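PDB 4H4L: Hut operon positive regulatory protein from Bacillus subtilis, which binds regulatory sequences on mRNA in the presence of histidine, suppressing transcription termination and so activating the hut operon for histidine utilization. Local coordinates for residues A52-A57 with F104-G109; H73-A78 with I121-Y126. The protein carries 1 engineered substitution. All coordinates share one frame; numbering follows the deposited sequence.

Interaction 1. Residues A52-A57 with F104-G109; sequences AAIETA and FAVLRG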
ATOM      1  N   ALA A  52      19.030  -8.551  -5.738  1.00 41.06           N
ATOM      2  CA  ALA A  52      20.008  -9.632  -5.947  1.00 44.43           C
ATOM      3  C   ALA A  52      21.418  -9.098  -6.161  1.00 46.33           C
ATOM      4  O   ALA A  52      22.338  -9.461  -5.425  1.00 46.58           O
ATOM      5  CB  ALA A  52      19.587 -10.487  -7.134  1.00 45.79           C
ATOM      6  N   ALA A  53      21.574  -8.221  -7.163  1.00 47.76           N
ATOM      7  CA  ALA A  53      22.813  -7.449  -7.367  1.00 45.88           C
ATOM      8  C   ALA A  53      23.366  -6.914  -6.041  1.00 48.52           C
ATOM      9  O   ALA A  53      24.538  -7.135  -5.710  1.00 58.10           O
ATOM     10  CB  ALA A  53      22.584  -6.299  -8.344  1.00 43.00           C
ATOM     11  N   ILE A  54      22.513  -6.247  -5.270  1.00 44.69           N
ATOM     12  CA  ILE A  54      22.943  -5.637  -4.019  1.00 41.96           C
ATOM     13  C   ILE A  54      23.306  -6.679  -2.969  1.00 44.64           C
ATOM     14  O   ILE A  54      24.202  -6.434  -2.190  1.00 48.02           O
ATOM     15  CB  ILE A  54      21.903  -4.667  -3.437  1.00 38.14           C
ATOM     16  CG1 ILE A  54      21.745  -3.435  -4.345  1.00 38.68           C
ATOM     17  CG2 ILE A  54      22.323  -4.220  -2.042  1.00 35.57           C
ATOM     18  CD1 ILE A  54      20.549  -2.569  -3.962  1.00 39.37           C
ATOM     19  N   GLU A  55      22.612  -7.815  -2.930  1.00 45.88           N
ATOM     20  CA  GLU A  55      22.927  -8.850  -1.947  1.00 47.37           C
ATOM     21  C   GLU A  55      24.305  -9.387  -2.291  1.00 50.82           C
ATOM     22  O   GLU A  55      25.201  -9.459  -1.425  1.00 52.01           O
ATOM     23  CB  GLU A  55      21.902  -9.970  -1.997  1.00 47.77           C
ATOM     24  CG  GLU A  55      21.980 -10.976  -0.852  1.00 55.41           C
ATOM     25  CD  GLU A  55      21.078 -12.197  -1.060  1.00 63.94           C
ATOM     26  OE1 GLU A  55      20.354 -12.285  -2.082  1.00 68.49           O
ATOM     27  OE2 GLU A  55      21.088 -13.098  -0.208  1.00 64.32           O
ATOM     28  N   THR A  56      24.475  -9.728  -3.571  1.00 49.66           N
ATOM     29  CA  THR A  56      25.745 -10.239  -4.073  1.00 50.25           C
ATOM     30  C   THR A  56      26.907  -9.242  -3.869  1.00 53.07           C
ATOM     31  O   THR A  56      27.931  -9.631  -3.326  1.00 62.78           O
ATOM     32  CB  THR A  56      25.637 -10.750  -5.531  1.00 50.21           C
ATOM     33  OG1 THR A  56      24.596 -11.733  -5.613  1.00 44.70           O
ATOM     34  CG2 THR A  56      26.949 -11.409  -5.973  1.00 46.69           C
ATOM     35  N   ALA A  57      26.749  -7.977  -4.246  1.00 47.66           N
ATOM     36  CA  ALA A  57      27.836  -7.014  -4.056  1.00 51.57           C
ATOM     37  C   ALA A  57      28.230  -6.806  -2.593  1.00 52.10           C
ATOM     38  O   ALA A  57      29.402  -6.626  -2.304  1.00 51.27           O
ATOM     39  CB  ALA A  57      27.530  -5.677  -4.719  1.00 49.67           C
ATOM     40  N   PHE A 104      23.933   2.105  -6.447  1.00 45.25           N
ATOM     41  CA  PHE A 104      23.719   1.884  -5.015  1.00 45.50           C
ATOM     42  C   PHE A 104      24.987   2.007  -4.154  1.00 44.32           C
ATOM     43  O   PHE A 104      26.093   1.604  -4.558  1.00 42.44           O
ATOM     44  CB  PHE A 104      23.039   0.516  -4.763  1.00 40.42           C
ATOM     45  CG  PHE A 104      23.829  -0.663  -5.270  1.00 39.17           C
ATOM     46  CD1 PHE A 104      24.713  -1.352  -4.422  1.00 35.97           C
ATOM     47  CD2 PHE A 104      23.689  -1.101  -6.592  1.00 39.04           C
ATOM     48  CE1 PHE A 104      25.457  -2.430  -4.894  1.00 36.17           C
ATOM     49  CE2 PHE A 104      24.427  -2.202  -7.074  1.00 39.72           C
ATOM     50  CZ  PHE A 104      25.311  -2.867  -6.222  1.00 37.28           C
ATOM     51  N   ALA A 105      24.799   2.555  -2.965  1.00 43.18           N
ATOM     52  CA  ALA A 105      25.817   2.586  -1.953  1.00 45.55           C
ATOM     53  C   ALA A 105      25.303   1.743  -0.818  1.00 53.16           C
ATOM     54  O   ALA A 105      24.095   1.783  -0.567  1.00 60.81           O
ATOM     55  CB  ALA A 105      26.007   4.005  -1.483  1.00 45.14           C
ATOM     56  N   VAL A 106      26.184   0.988  -0.146  1.00 50.20           N
ATOM     57  CA  VAL A 106      25.835   0.275   1.102  1.00 52.86           C
ATOM     58  C   VAL A 106      26.830   0.550   2.231  1.00 55.01           C
ATOM     59  O   VAL A 106      27.997   0.172   2.151  1.00 52.06           O
ATOM     60  CB  VAL A 106      25.789  -1.259   0.942  1.00 55.02           C
ATOM     61  CG1 VAL A 106      25.299  -1.904   2.230  1.00 50.19           C
ATOM     62  CG2 VAL A 106      24.929  -1.668  -0.237  1.00 54.64           C
ATOM     63  N   LEU A 107      26.353   1.181   3.295  1.00 58.07           N
ATOM     64  CA  LEU A 107      27.181   1.486   4.454  1.00 60.71           C
ATOM     65  C   LEU A 107      26.839   0.641   5.670  1.00 61.74           C
ATOM     66  O   LEU A 107      25.664   0.397   5.940  1.00 67.87           O
ATOM     67  CB  LEU A 107      27.075   2.960   4.828  1.00 60.04           C
ATOM     68  CG  LEU A 107      28.198   3.907   4.427  1.00 64.61           C
ATOM     69  CD1 LEU A 107      28.093   5.166   5.265  1.00 67.26           C
ATOM     70  CD2 LEU A 107      29.561   3.279   4.655  1.00 69.09           C
ATOM     71  N   ARG A 108      27.876   0.207   6.394  1.00 60.95           N
ATOM     72  CA  ARG A 108      27.716  -0.493   7.672  1.00 60.88           C
ATOM     73  C   ARG A 108      28.690  -0.028   8.776  1.00 64.57           C
ATOM     74  O   ARG A 108      29.903   0.103   8.567  1.00 62.48           O
ATOM     75  CB  ARG A 108      27.807  -2.010   7.503  1.00 53.40           C
ATOM     76  CG  ARG A 108      27.914  -2.730   8.838  1.00 48.32           C
ATOM     77  CD  ARG A 108      28.338  -4.168   8.645  1.00 48.70           C
ATOM     78  NE  ARG A 108      28.059  -4.983   9.823  1.00 47.07           N
ATOM     79  CZ  ARG A 108      27.831  -6.295   9.781  1.00 48.07           C
ATOM     80  NH1 ARG A 108      27.858  -6.935   8.605  1.00 44.36           N
ATOM     81  NH2 ARG A 108      27.577  -6.968  10.908  1.00 39.54           N
ATOM     82  N   GLY A 109      28.137   0.184   9.963  1.00 65.27           N
ATOM     83  CA  GLY A 109      28.891   0.682  11.093  1.00 64.79           C
ATOM     84  C   GLY A 109      27.938   1.302  12.087  1.00 69.84           C
ATOM     85  O   GLY A 109      26.736   1.389  11.838  1.00 70.08           O
TER
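Helix 47-60 lies on one face of the antiparallel sheet of HutP, and Ile54 and Ala57 from this helix meet Phe104 and Val106 on strand 99-109. The short segments run at 43° to each other with their axes 10.1 Å apart, a separation wide enough to lodge an aromatic ring between helix and strand. With CG1 anti to its carbonyl carbon (chi1 -67°), Ile54 lays this atom over the centre of the Phe104 ring, 3.6 Å from the centroid and 11° off the normal, a CH-pi contact over the face. The two side chains lie alongside one another, pointing opposite ways, and Ile54 CD1 lies 4.0 Å from Phe104 CB. One turn further on, Ala57 CB sits in the plane of the ring at its edge, 3.9 Å from Phe104 CE1. The ring is thus bounded by the helix on a face and at a rim. Beside it, Ile54 CG2 touches Val106 CG2 at 4.1 Å. An alanine at Phe104 would probably leave a gap beneath the helix, with Ile54 CG1 and Ala57 CB deprived of the aromatic surface they rest on. Leu125 of strand 120-130 also packs on both Ile54 and Phe104. Ala105 and Leu107 reach helix 9-17 across the four-stranded antiparallel sheet, which is thus covered by helices on both faces, as in an alpha-beta sandwich.

Interaction 2. Residues H73-A78 with I121-Y126; sequences HALYHA and IAVSLY. With ZN (zinc ion), chain N; HIS (histidine), chain M.
Leu75 holds CG anti to its backbone N (chi1 174°), and a chi2 of 62° then sets CD1 against both Ile121 and Val123. Val123 CG2, anti to its own carbonyl carbon, completes the meeting. Leu75 CD1 lies 4.0 Å from Ile121 CD1 and nearly as close to Val123 CG2, its side chain crossing that of Val123 at about a right angle. Ala78, one turn on, is the shorter neighbour: its CB comes within 3.6 Å of Val123 CG2 and 4.0 Å of Ile121 CG2. A small residue here is consistent with the close approach of the segment axes, 8.3 Å.

The same turn of helix serves a quite different purpose on its other side. His73 and His77, four residues apart, each bind zinc through NE2 at 2.1 Å, and the bound histidine adds its own NE2 at 2.0 Å. His138 of a second subunit supplies the fourth nitrogen, so the metal joins two subunits and the ligand. Tyr76 offers the face of its ring to the ligand, whose CA stands 3.1 Å above the plane over the ring centre, while Tyr69 OH hydrogen-bonds to the ligand. His73 ND1 is hydrogen-bonded to ND1 of His147 of a third subunit, so that with NE2 on zinc the imidazole is held at both nitrogens.

Helix 70-87 is therefore flanked by the sheet and by subunit interfaces, while across the sheet Ala122 and Ser124 pack on helix 9-17.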
ATOM      1  N   HIS A  73      18.827 -10.965   6.358  1.00 49.88           N
ATOM      2  CA  HIS A  73      17.523 -10.420   6.726  1.00 52.82           C
ATOM      3  C   HIS A  73      17.540  -8.916   6.937  1.00 50.88           C
ATOM      4  O   HIS A  73      16.584  -8.232   6.586  1.00 50.07           O
ATOM      5  CB  HIS A  73      16.994 -11.117   7.950  1.00 48.06           C
ATOM      6  CG  HIS A  73      15.578 -10.762   8.271  1.00 48.53           C
ATOM      7  ND1 HIS A  73      15.259  -9.701   9.019  1.00 47.09           N
ATOM      8  CD2 HIS A  73      14.384 -11.385   7.941  1.00 50.22           C
ATOM      9  CE1 HIS A  73      13.927  -9.635   9.156  1.00 45.64           C
ATOM     10  NE2 HIS A  73      13.392 -10.667   8.494  1.00 50.48           N
ATOM     11  N   ALA A  74      18.627  -8.388   7.488  1.00 44.53           N
ATOM     12  CA  ALA A  74      18.754  -6.960   7.669  1.00 43.59           C
ATOM     13  C   ALA A  74      18.935  -6.318   6.314  1.00 42.30           C
ATOM     14  O   ALA A  74      18.325  -5.306   5.989  1.00 48.38           O
ATOM     15  CB  ALA A  74      19.952  -6.651   8.563  1.00 46.26           C
ATOM     16  N   LEU A  75      19.778  -6.920   5.494  1.00 43.65           N
ATOM     17  CA  LEU A  75      20.059  -6.355   4.193  1.00 39.33           C
ATOM     18  C   LEU A  75      18.851  -6.491   3.255  1.00 38.81           C
ATOM     19  O   LEU A  75      18.601  -5.603   2.405  1.00 36.51           O
ATOM     20  CB  LEU A  75      21.321  -6.965   3.610  1.00 37.98           C
ATOM     21  CG  LEU A  75      21.699  -6.601   2.181  1.00 35.40           C
ATOM     22  CD1 LEU A  75      21.963  -5.120   2.065  1.00 37.25           C
ATOM     23  CD2 LEU A  75      22.904  -7.435   1.793  1.00 36.28           C
ATOM     24  N   TYR A  76      18.073  -7.555   3.446  1.00 35.58           N
ATOM     25  CA  TYR A  76      16.905  -7.725   2.633  1.00 37.28           C
ATOM     26  C   TYR A  76      15.984  -6.569   2.954  1.00 43.75           C
ATOM     27  O   TYR A  76      15.605  -5.780   2.065  1.00 47.48           O
ATOM     28  CB  TYR A  76      16.216  -9.044   2.863  1.00 37.15           C
ATOM     29  CG  TYR A  76      14.999  -9.179   1.990  1.00 40.84           C
ATOM     30  CD1 TYR A  76      15.117  -9.406   0.595  1.00 41.02           C
ATOM     31  CD2 TYR A  76      13.711  -9.055   2.542  1.00 38.56           C
ATOM     32  CE1 TYR A  76      13.972  -9.499  -0.203  1.00 41.32           C
ATOM     33  CE2 TYR A  76      12.582  -9.161   1.760  1.00 34.91           C
ATOM     34  CZ  TYR A  76      12.712  -9.372   0.407  1.00 38.72           C
ATOM     35  OH  TYR A  76      11.566  -9.457  -0.326  1.00 46.96           O
ATOM     36  N   HIS A  77      15.717  -6.399   4.240  1.00 41.02           N
ATOM     37  CA  HIS A  77      14.775  -5.407   4.664  1.00 40.63           C
ATOM     38  C   HIS A  77      15.198  -3.997   4.459  1.00 42.87           C
ATOM     39  O   HIS A  77      14.343  -3.153   4.167  1.00 42.07           O
ATOM     40  CB  HIS A  77      14.343  -5.665   6.085  1.00 40.84           C
ATOM     41  CG  HIS A  77      13.361  -6.793   6.191  1.00 39.45           C
ATOM     42  ND1 HIS A  77      12.067  -6.645   5.907  1.00 36.62           N
ATOM     43  CD2 HIS A  77      13.535  -8.121   6.531  1.00 41.97           C
ATOM     44  CE1 HIS A  77      11.436  -7.812   6.057  1.00 38.46           C
ATOM     45  NE2 HIS A  77      12.331  -8.718   6.455  1.00 43.02           N
ATOM     46  N   ALA A  78      16.495  -3.716   4.574  1.00 40.69           N
ATOM     47  CA  ALA A  78      16.956  -2.330   4.420  1.00 40.38           C
ATOM     48  C   ALA A  78      16.769  -1.915   2.978  1.00 40.54           C
ATOM     49  O   ALA A  78      16.466  -0.761   2.668  1.00 40.56           O
ATOM     50  CB  ALA A  78      18.400  -2.195   4.832  1.00 42.45           C
ATOM     51  N   ILE A 121      22.835  -0.652   9.134  1.00 56.42           N
ATOM     52  CA  ILE A 121      23.148  -0.680   7.694  1.00 51.30           C
ATOM     53  C   ILE A 121      22.303   0.329   6.909  1.00 51.70           C
ATOM     54  O   ILE A 121      21.232   0.726   7.347  1.00 51.82           O
ATOM     55  CB  ILE A 121      23.088  -2.122   7.126  1.00 48.45           C
ATOM     56  CG1 ILE A 121      23.699  -2.201   5.730  1.00 48.65           C
ATOM     57  CG2 ILE A 121      21.677  -2.673   7.148  1.00 48.20           C
ATOM     58  CD1 ILE A 121      23.906  -3.627   5.272  1.00 44.03           C
ATOM     59  N   ALA A 122      22.799   0.781   5.770  1.00 47.12           N
ATOM     60  CA  ALA A 122      22.070   1.774   5.020  1.00 47.97           C
ATOM     61  C   ALA A 122      22.225   1.415   3.588  1.00 49.35           C
ATOM     62  O   ALA A 122      23.340   1.241   3.138  1.00 50.48           O
ATOM     63  CB  ALA A 122      22.617   3.166   5.262  1.00 46.26           C
ATOM     64  N   VAL A 123      21.097   1.267   2.893  1.00 46.66           N
ATOM     65  CA  VAL A 123      21.092   0.944   1.490  1.00 45.01           C
ATOM     66  C   VAL A 123      20.547   2.180   0.779  1.00 47.13           C
ATOM     67  O   VAL A 123      19.422   2.585   1.033  1.00 50.95           O
ATOM     68  CB  VAL A 123      20.241  -0.301   1.251  1.00 46.92           C
ATOM     69  CG1 VAL A 123      20.311  -0.722  -0.192  1.00 45.34           C
ATOM     70  CG2 VAL A 123      20.717  -1.446   2.141  1.00 50.64           C
ATOM     71  N   SER A 124      21.363   2.832  -0.041  1.00 42.78           N
ATOM     72  CA  SER A 124      20.949   4.098  -0.630  1.00 44.24           C
ATOM     73  C   SER A 124      20.901   3.916  -2.123  1.00 43.12           C
ATOM     74  O   SER A 124      21.851   3.405  -2.702  1.00 38.40           O
ATOM     75  CB  SER A 124      21.929   5.235  -0.280  1.00 51.97           C
ATOM     76  OG  SER A 124      22.031   5.445   1.128  1.00 54.82           O
ATOM     77  N   LEU A 125      19.798   4.322  -2.747  1.00 42.00           N
ATOM     78  CA  LEU A 125      19.613   4.078  -4.166  1.00 41.58           C
ATOM     79  C   LEU A 125      19.555   5.399  -4.912  1.00 42.98           C
ATOM     80  O   LEU A 125      18.898   6.312  -4.433  1.00 46.97           O
ATOM     81  CB  LEU A 125      18.301   3.340  -4.357  1.00 38.63           C
ATOM     82  CG  LEU A 125      18.214   1.944  -3.764  1.00 37.55           C
ATOM     83  CD1 LEU A 125      16.778   1.453  -3.828  1.00 36.05           C
ATOM     84  CD2 LEU A 125      19.115   1.017  -4.559  1.00 38.50           C
ATOM     85  N   TYR A 126      20.236   5.513  -6.056  1.00 41.31           N
ATOM     86  CA  TYR A 126      20.050   6.682  -6.940  1.00 42.33           C
ATOM     87  C   TYR A 126      20.116   6.368  -8.425  1.00 40.79           C
ATOM     88  O   TYR A 126      20.892   5.549  -8.861  1.00 48.42           O
ATOM     89  CB  TYR A 126      20.995   7.854  -6.595  1.00 47.69           C
ATOM     90  CG  TYR A 126      20.897   9.006  -7.578  1.00 50.98           C
ATOM     91  CD1 TYR A 126      21.871   9.192  -8.573  1.00 53.64           C
ATOM     92  CD2 TYR A 126      19.808   9.880  -7.550  1.00 50.88           C
ATOM     93  CE1 TYR A 126      21.770  10.224  -9.499  1.00 53.91           C
ATOM     94  CE2 TYR A 126      19.695  10.908  -8.471  1.00 53.99           C
ATOM     95  CZ  TYR A 126      20.672  11.077  -9.435  1.00 57.89           C
ATOM     96  OH  TYR A 126      20.545  12.105 -10.336  1.00 58.65           O
TER
HETATM   97 ZN    ZN N 202      11.637 -10.593   7.251  1.00 47.59          ZN
HETATM   98  N   HIS M 201      13.965 -12.775   0.188  1.00 51.55           N
HETATM   99  CA  HIS M 201      13.648 -12.327   1.565  1.00 48.76           C
HETATM  100  C   HIS M 201      14.737 -12.762   2.449  1.00 52.57           C
HETATM  101  O   HIS M 201      15.857 -12.401   2.130  1.00 51.96           O
HETATM  102  CB  HIS M 201      12.317 -12.872   2.081  1.00 49.46           C
HETATM  103  CG  HIS M 201      11.845 -12.209   3.356  1.00 42.19           C
HETATM  104  ND1 HIS M 201      10.563 -11.763   3.535  1.00 46.35           N
HETATM  105  CD2 HIS M 201      12.537 -11.871   4.498  1.00 41.57           C
HETATM  106  CE1 HIS M 201      10.457 -11.205   4.741  1.00 42.22           C
HETATM  107  NE2 HIS M 201      11.671 -11.272   5.317  1.00 44.61           N
HETATM  108  OXT HIS M 201      14.518 -13.442   3.461  1.00 50.67           O

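Both contacts are buried, and each sets a helix on the same antiparallel sheet: interaction 1 through helix 47-60 on strand 99-109, interaction 2 through helix 70-87 on strand 120-130. These strands are neighbours, paired where Leu107 O accepts from Ala122 N and Ala105 O from Ser124 N in probable hydrogen bonds. Phe104, Val106, Ile121 and Val123 face the two helices, whereas Ala105, Leu107, Ala122 and Ser124 pack on helix 9-17 across the sheet. Residues 52-57 rest on an aromatic ring; residues 73-78 meet only aliphatic groups of their strand and sit closer to it. Ala52 and Glu55 pack on Leu97 of a second subunit, while 73-78 carries the zinc and histidine site.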